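Local structure of Myo-inositol phosphohydrolase (Mitsuokella multacida, 4WU3) at residues A[252-257]-A[269-274]; A[265-270]-A[303-308]; A[63-68]-A[275-280]. The protein probably removes phosphate groups from myo-inositol hexakisphosphate (phytate), as a phosphatase of the PTP-like phytase family. The protein carries 2 engineered substitutions. One frame throughout, in Å; residues are numbered along the deposited sequence.

Interaction 1 (A[252-257]-A[269-274]); sequences FMVMHD and DIIQRQ
Asp257 OD2 is gripped by two donors from the facing helix: Arg273 NE reaches it at 2.9 Å, and Gln274 NE2 at 3.0 Å. The other carboxylate oxygen, Asp257 OD1, takes Arg273 NH2 at 2.7 Å, so that the guanidinium closes a side-on, two-pronged salt bridge in which NE and NH2 each use the syn lone pair of a different oxygen. The two planes lie only 18° apart and both N-H bonds run nearly straight, which fixes the rotation of the carboxylate. Gln274 comes to OD2 from the anti side, somewhat out of the carboxylate plane. Arg273 CG sits between its backbone N and carbonyl carbon (chi1 70°), and from there the chain runs extended to the acid. Asn261 also donates to OD1 of this buried carboxylate, while Arg273 NH1 turns to the carbonyls of Thr82 and Lys84, tying the pair to a neighbouring loop. The contact joins helix 247-261, the helix that follows the phosphate-binding loop in the PTP fold, to helix 267-276; the short segments approach to 9.8 Å between axes and run at 132° to one another. Beside the ionic group, Ile270 CG2 packs 3.6 Å from Asp257 OD2. Gln274 is bent at chi2, and the side chains of Gln274 and Met253 cross at about a right angle, with Gln274 OE1 3.3 Å from Met253 CB. Val254 packs alongside: its CG2 meets Gln274 CG at 3.8 Å, while CG1 lies against the branch methyl CG2 of Ile270 and the terminal CD1 of Ile271.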
loop_
_atom_site.group_PDB
_atom_site.type_symbol
_atom_site.label_atom_id
_atom_site.label_comp_id
_atom_site.label_asym_id
_atom_site.label_seq_id
_atom_site.Cartn_x
_atom_site.Cartn_y
_atom_site.Cartn_z
ATOM N N PHE A 252 14.919 -11.315 -0.662
ATOM C CA PHE A 252 15.257 -12.709 -0.911
ATOM C C PHE A 252 16.577 -13.165 -0.306
ATOM O O PHE A 252 16.747 -14.355 -0.028
ATOM C CB PHE A 252 15.188 -13.053 -2.390
ATOM C CG PHE A 252 13.814 -13.372 -2.837
ATOM C CD1 PHE A 252 12.883 -12.371 -2.975
ATOM C CD2 PHE A 252 13.434 -14.680 -3.078
ATOM C CE1 PHE A 252 11.588 -12.664 -3.360
ATOM C CE2 PHE A 252 12.145 -14.986 -3.452
ATOM C CZ PHE A 252 11.226 -13.976 -3.591
ATOM N N MET A 253 17.493 -12.230 -0.088
ATOM C CA MET A 253 18.722 -12.514 0.653
ATOM C C MET A 253 18.389 -12.803 2.112
ATOM O O MET A 253 18.985 -13.693 2.734
ATOM C CB MET A 253 19.692 -11.337 0.562
ATOM C CG MET A 253 20.490 -11.315 -0.731
ATOM S SD MET A 253 21.611 -12.722 -0.871
ATOM C CE MET A 253 22.994 -12.128 0.100
ATOM N N VAL A 254 17.430 -12.041 2.643
ATOM C CA VAL A 254 16.891 -12.262 3.987
ATOM C C VAL A 254 16.145 -13.595 4.084
ATOM O O VAL A 254 16.335 -14.334 5.046
ATOM C CB VAL A 254 15.960 -11.111 4.413
ATOM C CG1 VAL A 254 15.114 -11.500 5.616
ATOM C CG2 VAL A 254 16.785 -9.876 4.731
ATOM N N MET A 255 15.309 -13.913 3.100
ATOM C CA MET A 255 14.660 -15.232 3.058
ATOM C C MET A 255 15.676 -16.384 3.043
ATOM O O MET A 255 15.530 -17.372 3.761
ATOM C CB MET A 255 13.748 -15.350 1.834
ATOM C CG MET A 255 12.498 -14.490 1.905
ATOM S SD MET A 255 11.654 -14.387 0.311
ATOM C CE MET A 255 11.135 -16.094 0.081
ATOM N N HIS A 256 16.701 -16.255 2.213
ATOM C CA HIS A 256 17.753 -17.265 2.118
ATOM C C HIS A 256 18.422 -17.478 3.479
ATOM O O HIS A 256 18.546 -18.609 3.953
ATOM C CB HIS A 256 18.786 -16.827 1.069
ATOM C CG HIS A 256 19.738 -17.906 0.649
ATOM N ND1 HIS A 256 19.527 -18.701 -0.458
ATOM C CD2 HIS A 256 20.914 -18.309 1.180
ATOM C CE1 HIS A 256 20.527 -19.556 -0.583
ATOM N NE2 HIS A 256 21.387 -19.331 0.394
ATOM N N ASP A 257 18.844 -16.377 4.100
ATOM C CA ASP A 257 19.508 -16.411 5.401
ATOM C C ASP A 257 18.596 -17.132 6.400
ATOM O O ASP A 257 19.037 -17.989 7.161
ATOM C CB ASP A 257 19.800 -14.980 5.852
ATOM C CG ASP A 257 20.829 -14.897 6.968
ATOM O OD1 ASP A 257 21.034 -15.889 7.697
ATOM O OD2 ASP A 257 21.425 -13.813 7.138
ATOM N N ASP A 269 18.801 -10.000 13.909
ATOM C CA ASP A 269 20.191 -10.115 13.527
ATOM C C ASP A 269 20.281 -10.331 12.022
ATOM O O ASP A 269 21.127 -9.747 11.336
ATOM C CB ASP A 269 20.871 -11.249 14.304
ATOM C CG ASP A 269 21.348 -10.809 15.698
ATOM O OD1 ASP A 269 21.254 -9.592 16.026
ATOM O OD2 ASP A 269 21.818 -11.678 16.467
ATOM N N ILE A 270 19.384 -11.148 11.494
ATOM C CA ILE A 270 19.379 -11.398 10.070
ATOM C C ILE A 270 19.132 -10.093 9.295
ATOM O O ILE A 270 19.887 -9.751 8.390
ATOM C CB ILE A 270 18.349 -12.487 9.718
ATOM C CG1 ILE A 270 18.816 -13.836 10.288
ATOM C CG2 ILE A 270 18.181 -12.587 8.216
ATOM C CD1 ILE A 270 17.904 -15.004 9.958
ATOM N N ILE A 271 18.092 -9.359 9.673
ATOM C CA ILE A 271 17.765 -8.083 9.030
ATOM C C ILE A 271 18.970 -7.137 9.053
ATOM O O ILE A 271 19.333 -6.555 8.030
ATOM C CB ILE A 271 16.564 -7.396 9.726
ATOM C CG1 ILE A 271 15.283 -8.189 9.478
ATOM C CG2 ILE A 271 16.397 -5.957 9.235
ATOM C CD1 ILE A 271 14.867 -8.213 8.026
ATOM N N GLN A 272 19.585 -6.991 10.225
ATOM C CA GLN A 272 20.751 -6.129 10.368
ATOM C C GLN A 272 21.923 -6.621 9.533
ATOM O O GLN A 272 22.550 -5.824 8.837
ATOM C CB GLN A 272 21.187 -6.027 11.823
ATOM C CG GLN A 272 20.378 -5.040 12.635
ATOM C CD GLN A 272 20.294 -3.697 11.953
ATOM O OE1 GLN A 272 21.304 -3.037 11.738
ATOM N NE2 GLN A 272 19.079 -3.292 11.589
ATOM N N ARG A 273 22.242 -7.914 9.586
ATOM C CA ARG A 273 23.441 -8.344 8.870
ATOM C C ARG A 273 23.280 -8.246 7.349
ATOM O O ARG A 273 24.238 -7.926 6.646
ATOM C CB ARG A 273 23.951 -9.707 9.335
ATOM C CG ARG A 273 23.109 -10.913 8.988
ATOM C CD ARG A 273 23.479 -12.028 9.949
ATOM N NE ARG A 273 23.050 -13.335 9.487
ATOM C CZ ARG A 273 23.499 -14.483 9.985
ATOM N NH1 ARG A 273 24.387 -14.484 10.973
ATOM N NH2 ARG A 273 23.057 -15.631 9.495
ATOM N N GLN A 274 22.066 -8.456 6.843
ATOM C CA GLN A 274 21.837 -8.289 5.409
ATOM C C GLN A 274 21.930 -6.824 4.985
ATOM O O GLN A 274 22.194 -6.537 3.821
ATOM C CB GLN A 274 20.510 -8.907 4.980
ATOM C CG GLN A 274 20.486 -10.433 5.084
ATOM C CD GLN A 274 21.479 -11.137 4.159
ATOM O OE1 GLN A 274 21.724 -10.698 3.028
ATOM N NE2 GLN A 274 22.033 -12.255 4.628
#

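Interaction 2 (A[265-270]-A[303-308]); sequences VSFDDI and FVQHFY
Phe267 and Tyr308 both carry CG anti to the backbone N (chi1 173° and -177°), which brings the two side chains together. Phe267 CB then stands over the centre of the Tyr308 ring, 3.7 Å from its centroid, as a CH-pi contact. The Phe267 ring beyond it presents its edge to that tyrosine in an offset edge-to-face pair, with planes at 67°. About one turn earlier in helix 291-313, Phe267 CZ touches Gln305 CG at 3.4 Å, and Val304 CG2 lies 4.0 Å from the same Phe267 CZ. The amide of Gln305 hydrogen-bonds a glycerol, probably from the crystallisation liquor.

At the far end of the tyrosine, Tyr308 OH donates to Val265 O at 2.8 Å, tilted from the carbonyl plane. That carbonyl belongs to the residue just ahead of the N-cap, Ser266, where Ser266 OG accepts from Asp269 N at 3.2 Å to start helix 267-276. Ile270 CD1 closes in at the ring edge, 4.3 Å from Tyr308 CE1. Tyr308 thus combines apolar contact across its face with a hydroxyl bond that satisfies a loop carbonyl, and the two together are likely to limit how the ring can turn.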
loop_
_atom_site.group_PDB
_atom_site.type_symbol
_atom_site.label_atom_id
_atom_site.label_comp_id
_atom_site.label_asym_id
_atom_site.label_seq_id
_atom_site.Cartn_x
_atom_site.Cartn_y
_atom_site.Cartn_z
ATOM N N VAL A 265 19.713 -18.166 14.663
ATOM C CA VAL A 265 19.909 -16.712 14.596
ATOM C C VAL A 265 18.584 -15.965 14.667
ATOM O O VAL A 265 17.592 -16.367 14.059
ATOM C CB VAL A 265 20.667 -16.329 13.300
ATOM C CG1 VAL A 265 20.900 -14.836 13.221
ATOM C CG2 VAL A 265 21.991 -17.073 13.236
ATOM N N SER A 266 18.567 -14.861 15.398
ATOM C CA SER A 266 17.336 -14.111 15.574
ATOM C C SER A 266 16.946 -13.351 14.315
ATOM O O SER A 266 17.780 -13.039 13.464
ATOM C CB SER A 266 17.479 -13.128 16.720
ATOM O OG SER A 266 18.340 -12.074 16.341
ATOM N N PHE A 267 15.663 -13.049 14.210
ATOM C CA PHE A 267 15.141 -12.272 13.100
ATOM C C PHE A 267 15.867 -10.935 12.974
ATOM O O PHE A 267 16.324 -10.565 11.894
ATOM C CB PHE A 267 13.629 -12.051 13.266
ATOM C CG PHE A 267 13.051 -11.116 12.251
ATOM C CD1 PHE A 267 12.880 -11.521 10.937
ATOM C CD2 PHE A 267 12.690 -9.835 12.604
ATOM C CE1 PHE A 267 12.364 -10.662 9.996
ATOM C CE2 PHE A 267 12.178 -8.970 11.668
ATOM C CZ PHE A 267 12.023 -9.379 10.361
ATOM N N ASP A 268 15.998 -10.222 14.086
ATOM C CA ASP A 268 16.633 -8.906 14.064
ATOM C C ASP A 268 18.072 -8.949 13.551
ATOM O O ASP A 268 18.518 -8.036 12.865
ATOM C CB ASP A 268 16.608 -8.291 15.464
ATOM C CG ASP A 268 15.224 -7.817 15.864
ATOM O OD1 ASP A 268 14.361 -7.662 14.967
ATOM O OD2 ASP A 268 14.996 -7.594 17.072
ATOM N N ASP A 269 18.801 -10.000 13.909
ATOM C CA ASP A 269 20.191 -10.115 13.527
ATOM C C ASP A 269 20.281 -10.331 12.022
ATOM O O ASP A 269 21.127 -9.747 11.336
ATOM C CB ASP A 269 20.871 -11.249 14.304
ATOM C CG ASP A 269 21.348 -10.809 15.698
ATOM O OD1 ASP A 269 21.254 -9.592 16.026
ATOM O OD2 ASP A 269 21.818 -11.678 16.467
ATOM N N ILE A 270 19.384 -11.148 11.494
ATOM C CA ILE A 270 19.379 -11.398 10.070
ATOM C C ILE A 270 19.132 -10.093 9.295
ATOM O O ILE A 270 19.887 -9.751 8.390
ATOM C CB ILE A 270 18.349 -12.487 9.718
ATOM C CG1 ILE A 270 18.816 -13.836 10.288
ATOM C CG2 ILE A 270 18.181 -12.587 8.216
ATOM C CD1 ILE A 270 17.904 -15.004 9.958
ATOM N N PHE A 303 6.287 -8.941 5.851
ATOM C CA PHE A 303 6.385 -10.204 5.157
ATOM C C PHE A 303 7.569 -11.015 5.643
ATOM O O PHE A 303 7.441 -12.216 5.828
ATOM C CB PHE A 303 6.507 -10.061 3.635
ATOM C CG PHE A 303 7.020 -11.309 2.984
ATOM C CD1 PHE A 303 6.281 -12.479 3.033
ATOM C CD2 PHE A 303 8.258 -11.333 2.371
ATOM C CE1 PHE A 303 6.762 -13.646 2.460
ATOM C CE2 PHE A 303 8.743 -12.490 1.793
ATOM C CZ PHE A 303 7.997 -13.649 1.841
ATOM N N VAL A 304 8.731 -10.391 5.810
ATOM C CA VAL A 304 9.904 -11.168 6.217
ATOM C C VAL A 304 9.762 -11.655 7.659
ATOM O O VAL A 304 10.310 -12.681 8.010
ATOM C CB VAL A 304 11.257 -10.450 5.986
ATOM C CG1 VAL A 304 11.632 -10.537 4.524
ATOM C CG2 VAL A 304 11.222 -9.010 6.455
ATOM N N GLN A 305 9.012 -10.921 8.482
ATOM C CA GLN A 305 8.688 -11.391 9.832
ATOM C C GLN A 305 7.861 -12.669 9.740
ATOM O O GLN A 305 8.109 -13.635 10.450
ATOM C CB GLN A 305 7.916 -10.331 10.618
ATOM C CG GLN A 305 8.690 -9.044 10.875
ATOM C CD GLN A 305 7.868 -7.997 11.600
ATOM O OE1 GLN A 305 7.404 -7.030 11.006
ATOM N NE2 GLN A 305 7.691 -8.186 12.898
ATOM N N HIS A 306 6.873 -12.676 8.861
ATOM C CA HIS A 306 6.001 -13.843 8.745
ATOM C C HIS A 306 6.744 -15.033 8.160
ATOM O O HIS A 306 6.534 -16.161 8.599
ATOM C CB HIS A 306 4.773 -13.537 7.889
ATOM C CG HIS A 306 3.919 -12.438 8.432
ATOM N ND1 HIS A 306 3.555 -12.364 9.759
ATOM C CD2 HIS A 306 3.347 -11.372 7.824
ATOM C CE1 HIS A 306 2.805 -11.292 9.945
ATOM N NE2 HIS A 306 2.663 -10.674 8.787
ATOM N N PHE A 307 7.592 -14.787 7.164
ATOM C CA PHE A 307 8.425 -15.852 6.601
ATOM C C PHE A 307 9.363 -16.436 7.663
ATOM O O PHE A 307 9.545 -17.659 7.725
ATOM C CB PHE A 307 9.240 -15.340 5.406
ATOM C CG PHE A 307 10.001 -16.421 4.680
ATOM C CD1 PHE A 307 9.367 -17.237 3.758
ATOM C CD2 PHE A 307 11.344 -16.616 4.919
ATOM C CE1 PHE A 307 10.069 -18.231 3.092
ATOM C CE2 PHE A 307 12.042 -17.611 4.264
ATOM C CZ PHE A 307 11.408 -18.419 3.347
ATOM N N TYR A 308 9.960 -15.579 8.494
ATOM C CA TYR A 308 10.800 -16.059 9.608
ATOM C C TYR A 308 10.036 -17.024 10.516
ATOM O O TYR A 308 10.506 -18.140 10.814
ATOM C CB TYR A 308 11.304 -14.888 10.446
ATOM C CG TYR A 308 12.243 -15.277 11.565
ATOM C CD1 TYR A 308 13.601 -15.434 11.328
ATOM C CD2 TYR A 308 11.779 -15.474 12.863
ATOM C CE1 TYR A 308 14.471 -15.775 12.343
ATOM C CE2 TYR A 308 12.649 -15.818 13.889
ATOM C CZ TYR A 308 13.997 -15.960 13.620
ATOM O OH TYR A 308 14.881 -16.307 14.627
#

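Interaction 3 (A[63-68]-A[275-280]); sequences NFRMGS and KLIGIV
Strand 65-66, at the outer end of the five-stranded mixed sheet, meets here the turn that leaves helix 267-276, close beside the phosphate-binding loop between strand 237-241 and helix 247-261. Arg65 carries the contact. Arg65 CB lies 3.2 Å from Ile277 O, and its CG is nearly as close, so the aliphatic root of the arginine rests on that carbonyl. With CG between the backbone N and carbonyl carbon (chi1 69°) and a further bend at chi2, the chain folds back along its own segment. Arg65 NH1 thereby donates to Asn63 O at 3.0 Å, in both the carbonyl and the guanidinium plane, and has a second acceptor in the carbonyl of Gly245. One face of the guanidinium is met by Gly278, whose CA is 3.9 Å from Arg65 NE. Replacing Arg65 with a leucine would probably leave the carbonyls of Asn63 and Gly245 without this shared donor and uncover the Gly278 backbone.

Two isoleucines flank the arginine. Ile277 CD1 reaches the strand backbone, 3.8 Å from Met66 O and 4.1 Å from Gly67 CA. Ile279 crosses Asn63 at about a right angle, with Ile279 CB 3.9 Å from Asn63 OD1. No hydrogen bond spans the two segments directly; apolar and backbone packing joins them. The side chain of Ile279 is about 9 Å from a bound inositol tetrakisphosphate. The side chains of Asn63 and Arg65 hydrogen-bond the carbonyl oxygens of Ala244 and Gly245 respectively, in the loop that corresponds to the signature P-loop of PTP-like phosphatases.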
loop_
_atom_site.group_PDB
_atom_site.type_symbol
_atom_site.label_atom_id
_atom_site.label_comp_id
_atom_site.label_asym_id
_atom_site.label_seq_id
_atom_site.Cartn_x
_atom_site.Cartn_y
_atom_site.Cartn_z
ATOM N N ASN A 63 25.910 -3.050 -6.409
ATOM C CA ASN A 63 25.435 -3.665 -5.176
ATOM C C ASN A 63 25.723 -5.146 -5.074
ATOM O O ASN A 63 25.004 -5.872 -4.394
ATOM C CB ASN A 63 23.929 -3.413 -5.006
ATOM C CG ASN A 63 23.636 -1.980 -4.630
ATOM O OD1 ASN A 63 24.401 -1.366 -3.882
ATOM N ND2 ASN A 63 22.549 -1.427 -5.167
ATOM N N PHE A 64 26.772 -5.602 -5.736
ATOM C CA PHE A 64 27.152 -6.996 -5.612
ATOM C C PHE A 64 27.595 -7.303 -4.178
ATOM O O PHE A 64 28.353 -6.547 -3.580
ATOM C CB PHE A 64 28.288 -7.357 -6.564
ATOM C CG PHE A 64 28.741 -8.777 -6.414
ATOM C CD1 PHE A 64 28.120 -9.795 -7.121
ATOM C CD2 PHE A 64 29.744 -9.102 -5.528
ATOM C CE1 PHE A 64 28.508 -11.105 -6.957
ATOM C CE2 PHE A 64 30.136 -10.412 -5.365
ATOM C CZ PHE A 64 29.515 -11.414 -6.074
ATOM N N ARG A 65 27.132 -8.413 -3.626
ATOM C CA ARG A 65 27.693 -8.902 -2.374
ATOM C C ARG A 65 27.541 -10.399 -2.283
ATOM O O ARG A 65 26.658 -10.985 -2.902
ATOM C CB ARG A 65 27.047 -8.243 -1.155
ATOM C CG ARG A 65 25.590 -8.624 -0.896
ATOM C CD ARG A 65 24.640 -7.775 -1.727
ATOM N NE ARG A 65 23.308 -7.697 -1.141
ATOM C CZ ARG A 65 22.298 -7.019 -1.679
ATOM N NH1 ARG A 65 22.458 -6.370 -2.817
ATOM N NH2 ARG A 65 21.125 -6.992 -1.087
ATOM N N MET A 66 28.444 -11.016 -1.535
ATOM C CA MET A 66 28.335 -12.417 -1.210
ATOM C C MET A 66 27.933 -12.528 0.248
ATOM O O MET A 66 28.198 -11.635 1.039
ATOM C CB MET A 66 29.660 -13.120 -1.465
ATOM C CG MET A 66 29.877 -13.400 -2.943
ATOM S SD MET A 66 31.544 -13.902 -3.312
ATOM C CE MET A 66 31.749 -15.353 -2.287
ATOM N N GLY A 67 27.276 -13.626 0.589
ATOM C CA GLY A 67 26.800 -13.832 1.945
ATOM C C GLY A 67 27.916 -13.873 2.959
ATOM O O GLY A 67 27.699 -13.598 4.144
ATOM N N SER A 68 29.113 -14.215 2.493
ATOM C CA SER A 68 30.286 -14.318 3.364
ATOM C C SER A 68 31.043 -12.994 3.502
ATOM O O SER A 68 32.060 -12.930 4.186
ATOM C CB SER A 68 31.240 -15.409 2.853
ATOM O OG SER A 68 31.682 -15.151 1.527
ATOM N N LYS A 275 21.746 -5.897 5.925
ATOM C CA LYS A 275 22.030 -4.486 5.648
ATOM C C LYS A 275 23.533 -4.252 5.664
ATOM O O LYS A 275 24.072 -3.581 4.789
ATOM C CB LYS A 275 21.362 -3.554 6.662
ATOM C CG LYS A 275 21.972 -2.155 6.693
ATOM C CD LYS A 275 21.594 -1.366 5.454
ATOM C CE LYS A 275 22.562 -0.221 5.164
ATOM N NZ LYS A 275 23.819 -0.677 4.483
ATOM N N LEU A 276 24.216 -4.821 6.649
ATOM C CA LEU A 276 25.650 -4.581 6.799
ATOM C C LEU A 276 26.493 -5.053 5.602
ATOM O O LEU A 276 27.503 -4.430 5.286
ATOM C CB LEU A 276 26.157 -5.209 8.095
ATOM C CG LEU A 276 25.633 -4.494 9.343
ATOM C CD1 LEU A 276 25.810 -5.338 10.590
ATOM C CD2 LEU A 276 26.323 -3.152 9.514
ATOM N N ILE A 277 26.087 -6.138 4.942
ATOM C CA ILE A 277 26.809 -6.618 3.760
ATOM C C ILE A 277 26.170 -6.109 2.463
ATOM O O ILE A 277 26.686 -6.332 1.365
ATOM C CB ILE A 277 26.864 -8.154 3.706
ATOM C CG1 ILE A 277 25.466 -8.725 3.477
ATOM C CG2 ILE A 277 27.477 -8.699 4.985
ATOM C CD1 ILE A 277 25.437 -10.205 3.186
ATOM N N GLY A 278 25.046 -5.422 2.600
ATOM C CA GLY A 278 24.313 -4.946 1.449
ATOM C C GLY A 278 24.035 -3.457 1.477
ATOM O O GLY A 278 24.917 -2.651 1.756
ATOM N N ILE A 279 22.794 -3.097 1.188
ATOM C CA ILE A 279 22.435 -1.710 0.943
ATOM C C ILE A 279 21.102 -1.346 1.617
ATOM O O ILE A 279 20.828 -0.171 1.862
ATOM C CB ILE A 279 22.387 -1.460 -0.589
ATOM C CG1 ILE A 279 22.000 -0.025 -0.917
ATOM C CG2 ILE A 279 21.439 -2.433 -1.268
ATOM C CD1 ILE A 279 23.076 0.974 -0.552
ATOM N N VAL A 280 20.285 -2.353 1.939
ATOM C CA VAL A 280 18.964 -2.099 2.513
ATOM C C VAL A 280 18.711 -2.789 3.853
ATOM O O VAL A 280 19.025 -3.981 4.048
ATOM C CB VAL A 280 17.834 -2.499 1.536
ATOM C CG1 VAL A 280 16.473 -2.292 2.180
ATOM C CG2 VAL A 280 17.937 -1.685 0.267
#

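All three contacts lie on the same side of the chain's centre, and helix 267-276 or its exit turn takes part in each. Interaction 2 uses its start, interaction 1 its middle and interaction 3 its end. The centres of interactions 1 and 2 are 7 Å apart and their side chains touch, for example Val254 with Val304, so helices 247-261, 267-276 and 291-313 pack as one group; interaction 3 is about 9 Å from interaction 1 and 17 Å from interaction 2, centre to centre. Along the chain, interaction 1 is nested inside the loop closed by interaction 3, which brings residues 63-68 of the sheet edge back to this helical layer.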